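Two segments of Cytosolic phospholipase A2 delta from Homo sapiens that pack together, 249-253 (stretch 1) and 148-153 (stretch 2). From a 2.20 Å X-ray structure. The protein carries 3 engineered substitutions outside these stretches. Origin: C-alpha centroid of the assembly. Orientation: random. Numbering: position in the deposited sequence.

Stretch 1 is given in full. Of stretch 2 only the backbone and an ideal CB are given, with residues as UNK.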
ATOM      1  N   ARG B 249      -6.217  -5.359 -35.376  1.00 56.08           N
ATOM      2  CA  ARG B 249      -5.416  -4.210 -35.812  1.00 60.39           C
ATOM      3  C   ARG B 249      -5.600  -3.026 -34.869  1.00 56.18           C
ATOM      4  O   ARG B 249      -6.662  -2.883 -34.263  1.00 54.48           O
ATOM      5  CB  ARG B 249      -5.765  -3.810 -37.254  1.00 65.66           C
ATOM      6  CG  ARG B 249      -4.966  -4.514 -38.346  1.00 71.92           C
ATOM      7  CD  ARG B 249      -4.601  -5.972 -38.078  1.00 76.73           C
ATOM      8  NE  ARG B 249      -3.487  -6.391 -38.928  1.00 82.64           N
ATOM      9  CZ  ARG B 249      -3.589  -6.682 -40.226  1.00 87.30           C
ATOM     10  NH1 ARG B 249      -4.762  -6.611 -40.856  1.00 88.49           N
ATOM     11  NH2 ARG B 249      -2.507  -7.053 -40.901  1.00 88.87           N
ATOM     12  N   PRO B 250      -4.562  -2.180 -34.738  1.00 55.50           N
ATOM     13  CA  PRO B 250      -4.606  -1.084 -33.773  1.00 57.47           C
ATOM     14  C   PRO B 250      -5.734  -0.101 -34.005  1.00 61.00           C
ATOM     15  O   PRO B 250      -6.030   0.245 -35.148  1.00 63.66           O
ATOM     16  CB  PRO B 250      -3.270  -0.371 -33.979  1.00 56.51           C
ATOM     17  CG  PRO B 250      -2.377  -1.396 -34.556  1.00 55.80           C
ATOM     18  CD  PRO B 250      -3.259  -2.246 -35.417  1.00 55.18           C
ATOM     19  N   LEU B 251      -6.358   0.327 -32.913  1.00 65.72           N
ATOM     20  CA  LEU B 251      -7.367   1.383 -32.936  1.00 68.94           C
ATOM     21  C   LEU B 251      -8.486   1.145 -33.970  1.00 72.09           C
ATOM     22  O   LEU B 251      -8.995   2.093 -34.565  1.00 71.17           O
ATOM     23  CB  LEU B 251      -6.706   2.745 -33.209  1.00 68.96           C
ATOM     24  CG  LEU B 251      -5.765   3.395 -32.178  1.00 69.06           C
ATOM     25  CD1 LEU B 251      -6.125   3.051 -30.738  1.00 69.14           C
ATOM     26  CD2 LEU B 251      -4.311   3.078 -32.471  1.00 67.77           C
ATOM     27  N   THR B 252      -8.844  -0.116 -34.200  1.00 76.55           N
ATOM     28  CA  THR B 252      -9.952  -0.450 -35.098  1.00 78.75           C
ATOM     29  C   THR B 252     -11.298  -0.150 -34.447  1.00 82.27           C
ATOM     30  O   THR B 252     -11.398   0.134 -33.243  1.00 82.51           O
ATOM     31  CB  THR B 252      -9.922  -1.925 -35.544  1.00 79.74           C
ATOM     32  OG1 THR B 252      -9.841  -2.785 -34.401  1.00 80.24           O
ATOM     33  CG2 THR B 252      -8.729  -2.184 -36.457  1.00 79.77           C
ATOM     34  N   ILE B 253     -12.329  -0.190 -35.276  1.00 86.34           N
ATOM     35  CA  ILE B 253     -13.706  -0.098 -34.811  1.00 89.46           C
ATOM     36  C   ILE B 253     -14.164  -1.513 -34.495  1.00 89.27           C
ATOM     37  O   ILE B 253     -13.577  -2.485 -34.979  1.00 87.20           O
ATOM     38  CB  ILE B 253     -14.639   0.513 -35.891  1.00 92.11           C
ATOM     39  CG1 ILE B 253     -14.081   1.834 -36.422  1.00 92.82           C
ATOM     40  CG2 ILE B 253     -16.052   0.743 -35.361  1.00 91.49           C
ATOM     41  CD1 ILE B 253     -14.567   2.176 -37.814  1.00 92.65           C
ATOM     42  N   UNK B 148      -1.279   7.038 -39.791  1.00 79.19           N
ATOM     43  CA  UNK B 148      -2.529   7.723 -40.136  1.00 78.95           C
ATOM     44  C   UNK B 148      -3.709   7.309 -39.244  1.00 77.00           C
ATOM     45  O   UNK B 148      -4.853   7.708 -39.483  1.00 77.68           O
ATOM     46  CB  UNK B 148      -2.877   7.446 -41.600  1.00 78.95           C
ATOM     47  N   UNK B 149      -3.429   6.530 -38.203  1.00 73.12           N
ATOM     48  CA  UNK B 149      -4.472   6.109 -37.260  1.00 71.38           C
ATOM     49  C   UNK B 149      -5.124   7.295 -36.545  1.00 65.72           C
ATOM     50  O   UNK B 149      -4.523   8.355 -36.445  1.00 66.02           O
ATOM     51  CB  UNK B 149      -3.882   5.148 -36.226  1.00 71.38           C
ATOM     52  N   UNK B 150      -6.349   7.109 -36.046  1.00 63.61           N
ATOM     53  CA  UNK B 150      -6.982   8.080 -35.141  1.00 62.33           C
ATOM     54  C   UNK B 150      -6.150   8.192 -33.868  1.00 63.64           C
ATOM     55  O   UNK B 150      -5.329   7.319 -33.595  1.00 62.42           O
ATOM     56  CB  UNK B 150      -8.419   7.672 -34.811  1.00 62.33           C
ATOM     57  N   UNK B 151      -6.362   9.257 -33.076  1.00 63.37           N
ATOM     58  CA  UNK B 151      -5.638   9.312 -31.808  1.00 61.69           C
ATOM     59  C   UNK B 151      -6.175   8.291 -30.797  1.00 58.96           C
ATOM     60  O   UNK B 151      -7.341   7.909 -30.858  1.00 57.57           O
ATOM     61  CB  UNK B 151      -5.723  10.722 -31.220  1.00 61.69           C
ATOM     62  N   UNK B 152      -5.316   7.849 -29.885  1.00 57.23           N
ATOM     63  CA  UNK B 152      -5.720   6.974 -28.788  1.00 53.74           C
ATOM     64  C   UNK B 152      -6.403   7.800 -27.706  1.00 52.41           C
ATOM     65  O   UNK B 152      -5.982   8.919 -27.431  1.00 52.49           O
ATOM     66  CB  UNK B 152      -4.517   6.222 -28.215  1.00 53.74           C
ATOM     67  N   UNK B 153      -7.451   7.247 -27.101  1.00 52.05           N
ATOM     68  CA  UNK B 153      -8.127   7.895 -25.981  1.00 52.22           C
ATOM     69  C   UNK B 153      -7.523   7.473 -24.639  1.00 52.52           C
ATOM     70  O   UNK B 153      -7.813   6.383 -24.126  1.00 50.75           O
ATOM     71  CB  UNK B 153      -9.621   7.568 -26.009  1.00 52.22           C
TER

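Stretch 1 folds into a type II beta turn from R249 to T252, with a side-chain hydrogen bond from T252 OG1 to R249 O. The turn presents the side chain of L251 and the backbone oxygens of P250, L251 and T252, so stretch 2 is offered a hydrocarbon surface bordered by acceptors.

Position 148 has nothing of stretch 1 within 5.5 Å of its ideal CB, so many residues would fit. It is S148, which makes no contact here.

At position 149 CA-to-CB points toward the turn, and the ideal CB lies 4.3 Å from L251 CD2 and 5.5 Å from P250 O. A small or medium side chain would suit, either aliphatic, to extend the contact with the leucine, or polar; the nearby carbonyl would favour a donor over an acid. The deposited residue is nevertheless D149. Its CB packs at 4.3 Å from L251 CD2, while D149 OD1 stands 4.1 Å from P250 O; with both atoms acceptors, this is proximity only. The CA atoms of D149 and L251, 7.0 Å apart, are the closest CA pair across the two stretches.

Position 150 points sideways, its ideal CB 5.5 Å from L251 CB. A short side chain would gain little, whereas a long one could run along the turn and reach the oxygens of L251 and T252; lysine, arginine or glutamine would all be reasonable. It is R150, with chi1 p and chi2 and chi3 both t, an extended chain whose end comes nearer than its base. R150 NE lies 3.4 Å from L251 O. L251 CD1 sits over one face of the guanidinium, 3.9 Å from R150 NH2, and T252 O lies at its edge, near the plane, 4.1 Å from R150 NH2. Within its own stretch, R150 NH1 donates a weak hydrogen bond to the backbone O of position 151 at 3.1 Å.

Position 151 points away from stretch 1, and its phi of -72° would admit proline among many others. P151 is found.

At position 152 CA-to-CB runs sideways, with the ideal CB 4.4 Å from L251 CD1. Any residue with a CB could touch the leucine, and a longer chain could continue past it. E152 does so: its CB lies 4.4 Å from L251 CD1, and the extended chain (chi1 and chi2 t) carries its carboxylate to hydrogen bonds elsewhere in the structure.

Position 153, in the strand, also points sideways but beyond reach of stretch 1, leaving the choice open. It is N153.

Stretch 2 148-153: SDRPEN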
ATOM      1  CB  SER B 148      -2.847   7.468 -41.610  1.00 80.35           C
ATOM      2  OG  SER B 148      -2.699   6.093 -41.916  1.00 82.20           O
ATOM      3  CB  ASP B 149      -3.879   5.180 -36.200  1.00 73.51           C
ATOM      4  CG  ASP B 149      -3.393   3.860 -36.773  1.00 74.56           C
ATOM      5  OD1 ASP B 149      -4.215   3.131 -37.370  1.00 75.76           O
ATOM      6  OD2 ASP B 149      -2.191   3.546 -36.604  1.00 73.71           O
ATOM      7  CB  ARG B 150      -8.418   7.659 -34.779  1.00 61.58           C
ATOM      8  CG  ARG B 150      -8.537   6.379 -33.958  1.00 62.10           C
ATOM      9  CD  ARG B 150      -9.966   6.131 -33.492  1.00 62.55           C
ATOM     10  NE  ARG B 150     -10.125   4.828 -32.832  1.00 63.74           N
ATOM     11  CZ  ARG B 150      -9.760   4.537 -31.578  1.00 64.02           C
ATOM     12  NH1 ARG B 150      -9.195   5.456 -30.797  1.00 61.55           N
ATOM     13  NH2 ARG B 150      -9.958   3.305 -31.100  1.00 62.90           N
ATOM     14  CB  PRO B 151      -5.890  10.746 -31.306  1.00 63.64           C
ATOM     15  CG  PRO B 151      -6.657  11.455 -32.379  1.00 62.24           C
ATOM     16  CD  PRO B 151      -7.279  10.399 -33.235  1.00 62.21           C
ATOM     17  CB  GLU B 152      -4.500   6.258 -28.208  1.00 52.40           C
ATOM     18  CG  GLU B 152      -4.820   5.296 -27.071  1.00 51.33           C
ATOM     19  CD  GLU B 152      -3.582   4.650 -26.475  1.00 49.02           C
ATOM     20  OE1 GLU B 152      -2.464   4.853 -26.995  1.00 45.65           O
ATOM     21  OE2 GLU B 152      -3.728   3.938 -25.461  1.00 48.88           O
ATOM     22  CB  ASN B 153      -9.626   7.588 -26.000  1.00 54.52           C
ATOM     23  CG  ASN B 153     -10.326   8.171 -27.220  1.00 57.08           C
ATOM     24  OD1 ASN B 153     -10.020   9.285 -27.655  1.00 58.07           O
ATOM     25  ND2 ASN B 153     -11.271   7.422 -27.774  1.00 57.31           N
TER
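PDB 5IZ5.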